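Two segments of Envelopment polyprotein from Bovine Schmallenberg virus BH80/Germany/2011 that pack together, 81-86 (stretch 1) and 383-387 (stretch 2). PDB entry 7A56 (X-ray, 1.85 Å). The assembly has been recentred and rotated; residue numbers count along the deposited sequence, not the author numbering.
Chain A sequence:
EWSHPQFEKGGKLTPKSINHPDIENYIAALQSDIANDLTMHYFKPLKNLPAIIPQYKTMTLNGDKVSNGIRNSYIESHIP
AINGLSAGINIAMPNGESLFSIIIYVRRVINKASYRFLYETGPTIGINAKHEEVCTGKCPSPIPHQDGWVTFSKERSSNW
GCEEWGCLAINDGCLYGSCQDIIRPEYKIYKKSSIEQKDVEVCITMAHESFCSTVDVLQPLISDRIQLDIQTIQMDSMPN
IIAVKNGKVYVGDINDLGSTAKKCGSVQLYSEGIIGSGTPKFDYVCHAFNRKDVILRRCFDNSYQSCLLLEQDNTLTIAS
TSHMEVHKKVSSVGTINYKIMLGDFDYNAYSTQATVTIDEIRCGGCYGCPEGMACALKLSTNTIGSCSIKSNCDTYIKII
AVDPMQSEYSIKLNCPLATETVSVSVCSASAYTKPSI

Stretch 1 (81-86) AINGLS
Stretch 2 383-387: TIGSC

Two segments at least 300 residues apart in sequence, counting residues that touch, meet here over a small patch, about 213 Å² summed over both sides, with no direct hydrogen bond between them. Stretch 1 presents a type II beta turn from Ile82 to Leu85, closed by Leu85 N donating to Ile82 O at 3.2 Å. Its corner residues are Asn83, at phi/psi -57/125, and Gly84, at 90/-14. Stretch 2 runs past this turn in extended form, becoming a strand at Gly385, and the register is set by the two glycines, whose CA atoms lie 4.6 Å apart.

Thr383 (-162/147, chi1 t) makes no contact with the turn. Its OG1 instead donates to Ile384 O at 2.7 Å, tying down the backbone just before the strand.

Ile384 follows at -56/136 with an m,t side chain. Its CA-to-CB bond points sideways and the end of the side chain leads away, yet CG2 still comes within 3.8 Å of Gly84 O. A water lies 2.7 Å from Gly84 O, 2.9 Å from Ile384 O and 2.7 Å from Ser86 OG, within hydrogen-bonding distance of all three; Ser86 holds chi1 in p.

Gly385 is almost fully extended, at -174/-167. Its CA approaches Gly84 O at 3.4 Å, with 145° at the hydrogen, a CA-H...O contact made where the backbones come close, with no conventional donor. The facing glycine has two reasons to lack a side chain: an ideal CB on Gly84 would sit 2.8 Å from Gly385 O, a clash, and would also jam against the carbonyl O of Asn83 at these backbone angles. At Gly385 the rule differs, since a CB there would point away from the turn and stay 4.6 Å from Gly84 O.

Ser386 (-138/130, chi1 t) has its CA-to-CB bond directed toward the turn and has more area covered than any other residue of stretch 2. Its OG lies 3.4 Å from Ile82 CG2; the CA-to-CB bond of Ile82 (-125/130, m,t) likewise points toward stretch 2. Ser386 CB packs 3.9 Å from Asn83 O and 4.3 Å from Leu85 CD1, which reaches this site although the CA-to-CB bond of Leu85 (-76/148, t,p) points away. The polar link is indirect: a second water donates to Asn83 O at 2.8 Å and hydrogen-bonds Ser386 OG at 2.8 Å.

Cys387 (-123/147, chi1 m) continues the strand beyond reach of the turn, covalently bonded elsewhere in the structure. The design lesson is close backbone packing at a glycine, with water supplying the polar bridges.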

# COMPACT_ATOMS: atom_id res chain seq x y z
N ALA A 81 -19.06 -6.19 -0.31
CA ALA A 81 -19.23 -4.86 -0.92
C ALA A 81 -18.47 -4.90 -2.24
O ALA A 81 -17.33 -4.46 -2.33
CB ALA A 81 -18.73 -3.75 -0.00
N ILE A 82 -19.12 -5.49 -3.27
CA ILE A 82 -18.52 -5.69 -4.59
C ILE A 82 -19.42 -5.05 -5.63
O ILE A 82 -20.62 -5.29 -5.63
CB ILE A 82 -18.28 -7.19 -4.90
CG1 ILE A 82 -17.12 -7.68 -4.05
CG2 ILE A 82 -17.99 -7.40 -6.43
CD1 ILE A 82 -16.86 -9.22 -4.12
N ASN A 83 -18.85 -4.24 -6.51
CA ASN A 83 -19.65 -3.52 -7.51
C ASN A 83 -20.49 -4.46 -8.40
O ASN A 83 -19.95 -5.32 -9.10
CB ASN A 83 -18.70 -2.68 -8.36
CG ASN A 83 -19.44 -1.78 -9.32
OD1 ASN A 83 -20.00 -0.76 -8.95
ND2 ASN A 83 -19.47 -2.18 -10.56
N GLY A 84 -21.81 -4.23 -8.44
CA GLY A 84 -22.73 -5.00 -9.26
C GLY A 84 -23.32 -6.23 -8.57
O GLY A 84 -24.25 -6.82 -9.11
N LEU A 85 -22.78 -6.68 -7.46
CA LEU A 85 -23.22 -7.96 -6.88
C LEU A 85 -24.57 -7.82 -6.18
O LEU A 85 -24.85 -6.80 -5.55
CB LEU A 85 -22.18 -8.45 -5.87
CG LEU A 85 -22.28 -9.91 -5.36
CD1 LEU A 85 -22.07 -10.88 -6.46
CD2 LEU A 85 -21.16 -10.08 -4.29
N SER A 86 -25.37 -8.90 -6.21
CA SER A 86 -26.63 -8.86 -5.46
C SER A 86 -26.97 -10.24 -4.92
O SER A 86 -26.47 -11.28 -5.39
CB SER A 86 -27.81 -8.32 -6.30
OG SER A 86 -28.17 -9.09 -7.44
N THR A 383 -27.86 -9.94 -16.85
CA THR A 383 -27.96 -9.26 -15.57
C THR A 383 -26.73 -8.40 -15.31
O THR A 383 -25.61 -8.75 -15.68
CB THR A 383 -28.16 -10.26 -14.39
OG1 THR A 383 -28.40 -9.54 -13.17
CG2 THR A 383 -26.97 -11.23 -14.18
N ILE A 384 -26.95 -7.28 -14.63
CA ILE A 384 -25.89 -6.64 -13.87
C ILE A 384 -25.34 -7.66 -12.91
O ILE A 384 -26.10 -8.38 -12.25
CB ILE A 384 -26.45 -5.43 -13.12
CG1 ILE A 384 -26.94 -4.37 -14.13
CG2 ILE A 384 -25.38 -4.88 -12.12
CD1 ILE A 384 -27.79 -3.28 -13.48
N GLY A 385 -24.02 -7.75 -12.79
CA GLY A 385 -23.47 -8.71 -11.85
C GLY A 385 -21.96 -8.56 -11.76
O GLY A 385 -21.38 -7.57 -12.22
N SER A 386 -21.33 -9.54 -11.16
CA SER A 386 -19.89 -9.54 -10.95
C SER A 386 -19.44 -10.95 -11.27
O SER A 386 -20.05 -11.89 -10.80
CB SER A 386 -19.55 -9.18 -9.50
OG SER A 386 -18.13 -9.19 -9.32
N CYS A 387 -18.41 -11.09 -12.10
CA CYS A 387 -17.95 -12.40 -12.54
C CYS A 387 -16.49 -12.62 -12.21
O CYS A 387 -15.68 -11.71 -12.32
CB CYS A 387 -18.09 -12.56 -14.05
SG CYS A 387 -19.77 -12.61 -14.57
O HOH W 1 -17.49 -6.55 -9.79
O HOH W 2 -26.49 -8.27 -9.41